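Local coordinates for protein 6-aminohexanoate-dimer hydrolase (Bacillus anthracis, PDB 4GB7) that probably hydrolyses the amide bond of 6-aminohexanoate dimers or related small substrates, as a putative member of the serine beta-lactamase-like hydrolase family, at residues Y380-H391 with M409-E418; V114-E124 with A307-Q315. All coordinates share one frame; numbering follows the deposited sequence.

Interaction 1 (Y380-H391 with M409-E418); sequences YIDPKAKMVIVH and MYIDIAHHLE
Tyr410 of helix 409-417 reaches across to His391 at the far end of the hairpin, and its OH meets His391 ND1 at 2.8 Å, near the plane of both rings; either group could be the donor. The other imidazole nitrogen, NE2, is taken by Thr110 OG1, leaving both nitrogens of this buried histidine engaged. Along the way the Tyr410 ring turns an edge to the face of Tyr380, the planes 51° apart and the centroids 4.9 Å apart, while Tyr410 CB also lies over the Tyr380 face. Ile389 packs against the tyrosine too, its CD1 3.5 Å from Tyr410 CD1. In the beta-lactamase-like fold this is the C-terminal helix lying across one face of the central antiparallel sheet, here over strands 377-382 and 387-393. Met387, a selenomethionine with CG anti to the backbone N (chi1 -175°), points SE at Ile413 CG2 and Leu417 CD1, and CE at Ala414 CB. A water bridges the two segments: it donates to Asp382 OD2 at 2.6 Å and, weakly, to the Tyr410 carbonyl O, and is also hydrogen-bonded to Tyr380 OH. Tyr380 OH has a further partner in Asn364, and Asp382 OD2 in Gln366. The other carboxylate oxygen, Asp382 OD1, accepts from Ala385 N at 2.9 Å in a nearly straight bond (175°) arriving from above the carboxylate plane; this Asx motif holds the turn, which closes with a G1 bulge at Lys386 and Met387. Beyond it, Lys386 NZ makes a long, weak salt bridge of 3.4 Å to Glu418 OE2, each having a stronger partner in Asn118 and His117 respectively, whereas Glu418 OE1 accepts a hydrogen bond from a second water.

Interaction 2 (V114-E124 with A307-Q315); sequences VVVHNGQLVYE and ARDMARFGQ. With NO3 (nitrate ion), chain C.
Ala307 and Ala311, one turn apart on helix 307-315, present their methyl groups to the valines of strand 114-117. Val114 straddles them, CG2 lying 3.5 Å from Ala307 CB and CG1 reaching Ala311 CB, which Val116 CG2 meets from the other valine. With small residues on this side, which probably permits the close approach, the helix axis comes within 9.0 Å of the axis of strand 114-117, at 32° to it. The charged contact lies at the start of the helix, where Arg308 NH2 donates to Glu124 OE1 at 2.9 Å (162°). The carboxylate oxygen sits in the guanidinium plane and is approached on its syn side, although the two planes are 74° apart. Tyr126 OH also binds Glu124 OE1, while Glu132 and Glu284 share the arginine. A water links the type I' turn to the helix, accepting from Gly119 N at 2.9 Å and donating to Gln315 OE1. The bent glutamine chain brings its amide beside Gly119, and Gln315 NE2 donates to O1 of a nitrate ion, probably from the crystallisation liquor, at 3.0 Å. Helix 307-318 covers one face of the antiparallel sheet, consistent with the helix-flanked sheet of the serine beta-lactamase-like fold.

Interactions 1 and 2 lie about 11 Å apart, centre to centre, and share the five-stranded antiparallel sheet, in which strands 110-117 and 387-393 are neighbours. Helix 402-417 packs on one face and helix 307-318 on the other, giving an alpha/beta/alpha sandwich. Both segments of interaction 2 precede those of interaction 1 in the chain; the early hairpin 110-126 and the late strand 387-393 lie side by side in the sheet. The contacts meet directly where the two turns adjoin: Lys386 O lies 2.9 Å from Asn118 N, a probable hydrogen bond joining the hairpin turns, while Glu418 connects the residue following the C-terminal helix to His117 of strand 110-117.

Interaction 1 (Y380-H391 with M409-E418)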
loop_
_atom_site.group_PDB
_atom_site.type_symbol
_atom_site.label_atom_id
_atom_site.label_comp_id
_atom_site.label_asym_id
_atom_site.label_seq_id
_atom_site.Cartn_x
_atom_site.Cartn_y
_atom_site.Cartn_z
ATOM N N TYR A 380 7.263 0.280 6.232
ATOM C CA TYR A 380 8.244 1.341 6.603
ATOM C C TYR A 380 9.669 0.758 6.476
ATOM O O TYR A 380 9.991 -0.292 7.064
ATOM C CB TYR A 380 7.972 1.782 8.034
ATOM C CG TYR A 380 8.956 2.776 8.635
ATOM C CD1 TYR A 380 8.754 4.164 8.540
ATOM C CD2 TYR A 380 10.067 2.349 9.338
ATOM C CE1 TYR A 380 9.640 5.076 9.108
ATOM C CE2 TYR A 380 10.959 3.248 9.906
ATOM C CZ TYR A 380 10.724 4.617 9.814
ATOM O OH TYR A 380 11.585 5.520 10.392
ATOM N N ILE A 381 10.521 1.434 5.704
ATOM C CA ILE A 381 11.865 0.957 5.455
ATOM C C ILE A 381 12.833 2.021 5.925
ATOM O O ILE A 381 12.775 3.177 5.448
ATOM C CB ILE A 381 12.081 0.657 3.953
ATOM C CG1 ILE A 381 10.967 -0.356 3.478
ATOM C CG2 ILE A 381 13.517 0.184 3.727
ATOM C CD1 ILE A 381 11.020 -0.639 2.027
ATOM N N ASP A 382 13.744 1.628 6.791
ATOM C CA ASP A 382 14.761 2.517 7.379
ATOM C C ASP A 382 16.129 2.046 6.919
ATOM O O ASP A 382 16.665 1.099 7.401
ATOM C CB ASP A 382 14.640 2.463 8.909
ATOM C CG ASP A 382 15.727 3.222 9.648
ATOM O OD1 ASP A 382 16.710 3.624 9.014
ATOM O OD2 ASP A 382 15.562 3.478 10.885
ATOM N N PRO A 383 16.691 2.708 5.891
ATOM C CA PRO A 383 17.980 2.282 5.387
ATOM C C PRO A 383 19.167 2.625 6.304
ATOM O O PRO A 383 20.238 2.030 6.143
ATOM C CB PRO A 383 18.084 2.996 4.066
ATOM C CG PRO A 383 17.074 4.039 4.067
ATOM C CD PRO A 383 16.185 3.911 5.248
ATOM N N LYS A 384 18.986 3.538 7.275
ATOM C CA LYS A 384 20.086 3.890 8.167
ATOM C C LYS A 384 20.290 2.746 9.185
ATOM O O LYS A 384 21.432 2.334 9.435
ATOM C CB LYS A 384 19.830 5.208 8.906
ATOM C CG LYS A 384 21.007 5.707 9.730
ATOM C CD LYS A 384 20.760 7.082 10.320
ATOM C CE LYS A 384 22.007 7.670 10.947
ATOM N NZ LYS A 384 22.007 7.300 12.382
ATOM N N ALA A 385 19.187 2.309 9.796
ATOM C CA ALA A 385 19.207 1.225 10.772
ATOM C C ALA A 385 19.017 -0.152 10.179
ATOM O O ALA A 385 19.023 -1.156 10.913
ATOM C CB ALA A 385 18.218 1.466 11.892
ATOM N N LYS A 386 18.853 -0.219 8.862
ATOM C CA LYS A 386 18.636 -1.479 8.177
ATOM C C LYS A 386 17.434 -2.223 8.792
ATOM O O LYS A 386 17.549 -3.368 9.191
ATOM C CB LYS A 386 19.948 -2.291 8.214
ATOM C CG LYS A 386 21.087 -1.599 7.466
ATOM C CD LYS A 386 22.444 -1.766 8.152
ATOM C CE LYS A 386 22.592 -0.958 9.453
ATOM N NZ LYS A 386 22.868 -1.818 10.656
HETATM N N MSE A 387 16.299 -1.525 8.910
HETATM C CA MSE A 387 15.113 -2.035 9.563
HETATM C C MSE A 387 13.909 -1.932 8.655
HETATM O O MSE A 387 13.764 -0.975 7.876
HETATM C CB MSE A 387 14.865 -1.275 10.867
HETATM C CG MSE A 387 13.741 -1.799 11.649
HETATM SE SE MSE A 387 13.286 -0.691 13.202
HETATM C CE MSE A 387 12.680 0.788 12.038
ATOM N N VAL A 388 13.106 -2.984 8.677
ATOM C CA VAL A 388 11.793 -3.016 8.015
ATOM C C VAL A 388 10.725 -3.185 9.099
ATOM O O VAL A 388 10.840 -4.072 9.961
ATOM C CB VAL A 388 11.698 -4.175 7.029
ATOM C CG1 VAL A 388 10.293 -4.300 6.402
ATOM C CG2 VAL A 388 12.774 -4.054 5.965
ATOM N N ILE A 389 9.653 -2.392 9.008
ATOM C CA ILE A 389 8.473 -2.596 9.837
ATOM C C ILE A 389 7.257 -2.770 8.937
ATOM O O ILE A 389 7.044 -1.999 7.997
ATOM C CB ILE A 389 8.270 -1.483 10.847
ATOM C CG1 ILE A 389 9.447 -1.477 11.872
ATOM C CG2 ILE A 389 6.903 -1.525 11.516
ATOM C CD1 ILE A 389 9.295 -0.435 12.958
ATOM N N VAL A 390 6.514 -3.811 9.217
ATOM C CA VAL A 390 5.190 -4.073 8.639
ATOM C C VAL A 390 4.172 -3.908 9.717
ATOM O O VAL A 390 4.277 -4.527 10.770
ATOM C CB VAL A 390 5.072 -5.467 8.002
ATOM C CG1 VAL A 390 3.661 -5.691 7.449
ATOM C CG2 VAL A 390 6.082 -5.612 6.845
ATOM N N HIS A 391 3.157 -3.096 9.445
ATOM C CA HIS A 391 2.142 -2.781 10.457
ATOM C C HIS A 391 0.807 -2.907 9.795
ATOM O O HIS A 391 0.531 -2.141 8.827
ATOM C CB HIS A 391 2.392 -1.351 10.980
ATOM C CG HIS A 391 1.741 -1.037 12.292
ATOM N ND1 HIS A 391 2.248 -0.115 13.115
ATOM C CD2 HIS A 391 0.607 -1.505 12.871
ATOM C CE1 HIS A 391 1.491 -0.043 14.232
ATOM N NE2 HIS A 391 0.476 -0.892 14.083
HETATM N N MSE A 409 7.683 6.325 17.033
HETATM C CA MSE A 409 7.975 5.017 17.656
HETATM C C MSE A 409 8.902 4.189 16.762
HETATM O O MSE A 409 9.816 3.494 17.238
HETATM C CB MSE A 409 6.659 4.276 17.849
HETATM C CG MSE A 409 6.712 2.886 18.407
HETATM SE SE MSE A 409 4.861 2.305 18.354
HETATM C CE MSE A 409 4.880 1.501 16.611
ATOM N N TYR A 410 8.717 4.288 15.440
ATOM C CA TYR A 410 9.591 3.507 14.551
ATOM C C TYR A 410 11.060 3.966 14.640
ATOM O O TYR A 410 11.990 3.166 14.559
ATOM C CB TYR A 410 9.123 3.618 13.125
ATOM C CG TYR A 410 7.734 3.105 12.824
ATOM C CD1 TYR A 410 7.066 2.215 13.634
ATOM C CD2 TYR A 410 7.079 3.559 11.725
ATOM C CE1 TYR A 410 5.771 1.805 13.322
ATOM C CE2 TYR A 410 5.819 3.146 11.405
ATOM C CZ TYR A 410 5.143 2.273 12.229
ATOM O OH TYR A 410 3.852 1.879 11.864
ATOM N N ILE A 411 11.263 5.266 14.792
ATOM C CA ILE A 411 12.589 5.823 15.031
ATOM C C ILE A 411 13.170 5.337 16.362
ATOM O O ILE A 411 14.324 4.874 16.426
ATOM C CB ILE A 411 12.589 7.370 14.946
ATOM C CG1 ILE A 411 12.115 7.860 13.566
ATOM C CG2 ILE A 411 14.013 7.872 15.262
ATOM C CD1 ILE A 411 11.892 9.361 13.438
ATOM N N ASP A 412 12.387 5.409 17.436
ATOM C CA ASP A 412 12.846 4.913 18.693
ATOM C C ASP A 412 13.164 3.430 18.714
ATOM O O ASP A 412 14.170 3.022 19.331
ATOM C CB ASP A 412 11.847 5.233 19.793
ATOM C CG ASP A 412 11.785 6.735 20.122
ATOM O OD1 ASP A 412 12.747 7.510 19.815
ATOM O OD2 ASP A 412 10.771 7.117 20.734
ATOM N N ILE A 413 12.334 2.624 18.050
ATOM C CA ILE A 413 12.650 1.206 17.920
ATOM C C ILE A 413 13.988 0.999 17.196
ATOM O O ILE A 413 14.825 0.235 17.639
ATOM C CB ILE A 413 11.514 0.383 17.251
ATOM C CG1 ILE A 413 10.277 0.376 18.128
ATOM C CG2 ILE A 413 12.030 -1.043 16.902
ATOM C CD1 ILE A 413 9.022 -0.103 17.413
ATOM N N ALA A 414 14.168 1.656 16.050
ATOM C CA ALA A 414 15.424 1.563 15.320
ATOM C C ALA A 414 16.635 1.903 16.225
ATOM O O ALA A 414 17.660 1.217 16.214
ATOM C CB ALA A 414 15.392 2.508 14.101
ATOM N N HIS A 415 16.559 3.006 16.954
ATOM C CA HIS A 415 17.710 3.439 17.749
ATOM C C HIS A 415 17.978 2.440 18.882
ATOM O O HIS A 415 19.116 2.213 19.255
ATOM C CB HIS A 415 17.463 4.820 18.323
ATOM C CG HIS A 415 17.466 5.901 17.285
ATOM N ND1 HIS A 415 17.166 7.185 17.561
ATOM C CD2 HIS A 415 17.696 5.838 15.903
ATOM C CE1 HIS A 415 17.270 7.907 16.419
ATOM N NE2 HIS A 415 17.572 7.073 15.418
ATOM N N HIS A 416 16.924 1.866 19.441
ATOM C CA HIS A 416 17.055 0.792 20.429
ATOM C C HIS A 416 17.758 -0.437 19.883
ATOM O O HIS A 416 18.686 -0.959 20.514
ATOM C CB HIS A 416 15.700 0.449 20.989
ATOM C CG HIS A 416 15.707 -0.726 21.916
ATOM N ND1 HIS A 416 16.091 -0.632 23.203
ATOM C CD2 HIS A 416 15.347 -2.030 21.704
ATOM C CE1 HIS A 416 15.973 -1.832 23.791
ATOM N NE2 HIS A 416 15.517 -2.694 22.870
ATOM N N LEU A 417 17.356 -0.884 18.696
ATOM C CA LEU A 417 17.940 -2.054 18.056
ATOM C C LEU A 417 19.390 -1.794 17.642
ATOM O O LEU A 417 20.209 -2.719 17.599
ATOM C CB LEU A 417 17.083 -2.453 16.842
ATOM C CG LEU A 417 15.671 -2.976 17.138
ATOM C CD1 LEU A 417 14.982 -3.293 15.839
ATOM C CD2 LEU A 417 15.649 -4.184 18.075
ATOM N N GLU A 418 19.717 -0.539 17.340
ATOM C CA GLU A 418 21.058 -0.155 16.996
ATOM C C GLU A 418 21.939 0.058 18.229
ATOM O O GLU A 418 23.096 0.337 18.089
ATOM C CB GLU A 418 21.049 1.103 16.089
ATOM C CG GLU A 418 20.527 0.906 14.674
ATOM C CD GLU A 418 21.509 0.153 13.786
ATOM O OE1 GLU A 418 22.451 0.796 13.306
ATOM O OE2 GLU A 418 21.341 -1.071 13.575
HETATM O O HOH W 1 13.364 4.242 12.041
HETATM O O HOH W 2 22.184 3.352 12.641
#

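Interaction 2 (V114-E124 with A307-Q315)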
loop_
_atom_site.group_PDB
_atom_site.type_symbol
_atom_site.label_atom_id
_atom_site.label_comp_id
_atom_site.label_asym_id
_atom_site.label_seq_id
_atom_site.Cartn_x
_atom_site.Cartn_y
_atom_site.Cartn_z
ATOM N N VAL A 114 5.352 -6.535 12.624
ATOM C CA VAL A 114 6.582 -7.265 12.349
ATOM C C VAL A 114 7.763 -6.290 12.228
ATOM O O VAL A 114 7.694 -5.305 11.432
ATOM C CB VAL A 114 6.451 -8.066 11.053
ATOM C CG1 VAL A 114 7.771 -8.727 10.660
ATOM C CG2 VAL A 114 5.299 -9.102 11.145
ATOM N N VAL A 115 8.842 -6.603 12.935
ATOM C CA VAL A 115 10.084 -5.838 12.905
ATOM C C VAL A 115 11.245 -6.749 12.462
ATOM O O VAL A 115 11.525 -7.786 13.050
ATOM C CB VAL A 115 10.440 -5.203 14.258
ATOM C CG1 VAL A 115 11.728 -4.369 14.139
ATOM C CG2 VAL A 115 9.264 -4.433 14.844
ATOM N N VAL A 116 11.902 -6.338 11.393
ATOM C CA VAL A 116 13.051 -7.017 10.814
ATOM C C VAL A 116 14.243 -6.045 10.925
ATOM O O VAL A 116 14.086 -4.829 10.692
ATOM C CB VAL A 116 12.823 -7.378 9.363
ATOM C CG1 VAL A 116 14.030 -8.148 8.780
ATOM C CG2 VAL A 116 11.590 -8.254 9.220
ATOM N N HIS A 117 15.401 -6.562 11.305
ATOM C CA HIS A 117 16.611 -5.746 11.569
ATOM C C HIS A 117 17.816 -6.503 11.076
ATOM O O HIS A 117 18.029 -7.668 11.424
ATOM C CB HIS A 117 16.765 -5.469 13.044
ATOM C CG HIS A 117 17.905 -4.563 13.372
ATOM N ND1 HIS A 117 18.773 -4.823 14.378
ATOM C CD2 HIS A 117 18.324 -3.360 12.777
ATOM C CE1 HIS A 117 19.703 -3.823 14.434
ATOM N NE2 HIS A 117 19.438 -2.935 13.451
ATOM N N ASN A 118 18.560 -5.884 10.167
ATOM C CA ASN A 118 19.681 -6.538 9.507
ATOM C C ASN A 118 19.280 -7.891 8.906
ATOM O O ASN A 118 20.054 -8.872 8.907
ATOM C CB ASN A 118 20.911 -6.704 10.446
ATOM C CG ASN A 118 21.484 -5.379 10.921
ATOM O OD1 ASN A 118 21.721 -4.486 10.113
ATOM N ND2 ASN A 118 21.718 -5.254 12.223
ATOM N N GLY A 119 18.107 -7.922 8.316
ATOM C CA GLY A 119 17.640 -9.089 7.605
ATOM C C GLY A 119 17.268 -10.259 8.481
ATOM O O GLY A 119 17.137 -11.372 7.995
ATOM N N GLN A 120 17.028 -9.993 9.754
ATOM C CA GLN A 120 16.559 -11.051 10.655
ATOM C C GLN A 120 15.314 -10.557 11.388
ATOM O O GLN A 120 15.236 -9.374 11.762
ATOM C CB GLN A 120 17.605 -11.407 11.681
ATOM C CG GLN A 120 18.921 -11.876 11.077
ATOM C CD GLN A 120 19.956 -12.196 12.139
ATOM O OE1 GLN A 120 20.195 -11.409 13.067
ATOM N NE2 GLN A 120 20.542 -13.381 12.035
ATOM N N LEU A 121 14.335 -11.452 11.545
ATOM C CA LEU A 121 13.142 -11.140 12.311
ATOM C C LEU A 121 13.471 -10.930 13.793
ATOM O O LEU A 121 14.122 -11.770 14.432
ATOM C CB LEU A 121 12.134 -12.275 12.158
ATOM C CG LEU A 121 10.821 -12.215 12.905
ATOM C CD1 LEU A 121 9.970 -11.095 12.380
ATOM C CD2 LEU A 121 10.119 -13.597 12.837
ATOM N N VAL A 122 13.021 -9.792 14.339
ATOM C CA VAL A 122 13.254 -9.472 15.734
ATOM C C VAL A 122 12.032 -9.569 16.582
ATOM O O VAL A 122 12.144 -9.929 17.784
ATOM C CB VAL A 122 13.916 -8.058 15.908
ATOM C CG1 VAL A 122 13.977 -7.644 17.380
ATOM C CG2 VAL A 122 15.264 -8.060 15.212
ATOM N N TYR A 123 10.859 -9.255 16.027
ATOM C CA TYR A 123 9.661 -9.162 16.847
ATOM C C TYR A 123 8.464 -9.234 15.958
ATOM O O TYR A 123 8.421 -8.568 14.927
ATOM C CB TYR A 123 9.620 -7.840 17.550
ATOM C CG TYR A 123 8.485 -7.564 18.493
ATOM C CD1 TYR A 123 8.373 -8.269 19.672
ATOM C CD2 TYR A 123 7.567 -6.549 18.236
ATOM C CE1 TYR A 123 7.372 -7.956 20.573
ATOM C CE2 TYR A 123 6.544 -6.235 19.123
ATOM C CZ TYR A 123 6.461 -6.949 20.284
ATOM O OH TYR A 123 5.498 -6.594 21.189
ATOM N N GLU A 124 7.546 -10.097 16.290
ATOM C CA GLU A 124 6.259 -10.181 15.618
ATOM C C GLU A 124 5.171 -10.450 16.610
ATOM O O GLU A 124 5.333 -11.300 17.515
ATOM C CB GLU A 124 6.206 -11.205 14.495
ATOM C CG GLU A 124 6.604 -12.594 14.903
ATOM C CD GLU A 124 6.451 -13.644 13.820
ATOM O OE1 GLU A 124 5.940 -13.342 12.727
ATOM O OE2 GLU A 124 6.862 -14.799 14.078
ATOM N N ALA A 307 1.900 -10.613 6.859
ATOM C CA ALA A 307 2.821 -9.615 7.386
ATOM C C ALA A 307 4.286 -9.974 7.135
ATOM O O ALA A 307 5.084 -9.092 6.744
ATOM C CB ALA A 307 2.596 -9.366 8.887
ATOM N N ARG A 308 4.646 -11.239 7.383
ATOM C CA ARG A 308 5.995 -11.668 7.104
ATOM C C ARG A 308 6.300 -11.583 5.614
ATOM O O ARG A 308 7.416 -11.277 5.260
ATOM C CB ARG A 308 6.269 -13.081 7.605
ATOM C CG ARG A 308 6.449 -13.089 9.111
ATOM C CD ARG A 308 7.072 -14.382 9.645
ATOM N NE ARG A 308 6.286 -15.540 9.301
ATOM C CZ ARG A 308 5.286 -16.063 10.016
ATOM N NH1 ARG A 308 4.652 -17.131 9.555
ATOM N NH2 ARG A 308 4.912 -15.555 11.190
ATOM N N ASP A 309 5.317 -11.869 4.775
ATOM C CA ASP A 309 5.565 -11.786 3.347
ATOM C C ASP A 309 5.808 -10.336 2.933
ATOM O O ASP A 309 6.685 -10.062 2.104
ATOM C CB ASP A 309 4.438 -12.439 2.522
ATOM C CG ASP A 309 4.537 -13.983 2.531
ATOM O OD1 ASP A 309 5.624 -14.497 2.922
ATOM O OD2 ASP A 309 3.605 -14.679 2.088
HETATM N N MSE A 310 5.044 -9.415 3.473
HETATM C CA MSE A 310 5.299 -7.998 3.231
HETATM C C MSE A 310 6.661 -7.591 3.743
HETATM O O MSE A 310 7.329 -6.798 3.122
HETATM C CB MSE A 310 4.258 -7.109 3.853
HETATM C CG MSE A 310 2.977 -7.129 3.141
HETATM SE SE MSE A 310 3.141 -6.538 1.275
HETATM C CE MSE A 310 4.598 -5.272 1.426
ATOM N N ALA A 311 7.106 -8.171 4.859
ATOM C CA ALA A 311 8.438 -7.907 5.369
ATOM C C ALA A 311 9.543 -8.382 4.423
ATOM O O ALA A 311 10.581 -7.741 4.288
ATOM C CB ALA A 311 8.593 -8.536 6.727
ATOM N N ARG A 312 9.321 -9.526 3.775
ATOM C CA ARG A 312 10.252 -10.016 2.784
ATOM C C ARG A 312 10.377 -9.016 1.652
ATOM O O ARG A 312 11.489 -8.710 1.202
ATOM C CB ARG A 312 9.801 -11.358 2.212
ATOM C CG ARG A 312 9.800 -12.505 3.219
ATOM C CD ARG A 312 9.308 -13.835 2.620
ATOM N NE ARG A 312 9.645 -14.929 3.514
ATOM C CZ ARG A 312 8.916 -15.264 4.583
ATOM N NH1 ARG A 312 7.759 -14.659 4.853
ATOM N NH2 ARG A 312 9.363 -16.210 5.395
ATOM N N PHE A 313 9.259 -8.467 1.209
ATOM C CA PHE A 313 9.297 -7.449 0.140
ATOM C C PHE A 313 10.036 -6.163 0.626
ATOM O O PHE A 313 10.816 -5.570 -0.057
ATOM C CB PHE A 313 7.891 -7.081 -0.278
ATOM C CG PHE A 313 7.838 -6.010 -1.331
ATOM C CD1 PHE A 313 8.240 -6.303 -2.609
ATOM C CD2 PHE A 313 7.378 -4.718 -1.059
ATOM C CE1 PHE A 313 8.174 -5.345 -3.592
ATOM C CE2 PHE A 313 7.315 -3.750 -2.056
ATOM C CZ PHE A 313 7.708 -4.065 -3.309
ATOM N N GLY A 314 9.794 -5.790 1.878
ATOM C CA GLY A 314 10.511 -4.691 2.492
ATOM C C GLY A 314 12.018 -4.879 2.477
ATOM O O GLY A 314 12.782 -3.952 2.167
ATOM N N GLN A 315 12.434 -6.089 2.850
ATOM C CA GLN A 315 13.856 -6.450 2.889
ATOM C C GLN A 315 14.411 -6.379 1.456
ATOM O O GLN A 315 15.530 -5.925 1.277
ATOM C CB GLN A 315 14.071 -7.833 3.469
ATOM C CG GLN A 315 15.525 -8.229 3.569
ATOM C CD GLN A 315 16.276 -7.385 4.548
ATOM O OE1 GLN A 315 15.723 -6.966 5.583
ATOM N NE2 GLN A 315 17.560 -7.208 4.295
HETATM N N NO3 C . 20.315 -5.521 5.410
HETATM O O1 NO3 C . 19.651 -6.133 6.209
HETATM O O2 NO3 C . 19.991 -5.604 4.056
HETATM O O3 NO3 C . 21.414 -4.763 5.845
HETATM O O HOH W 3 16.274 -5.745 7.935
#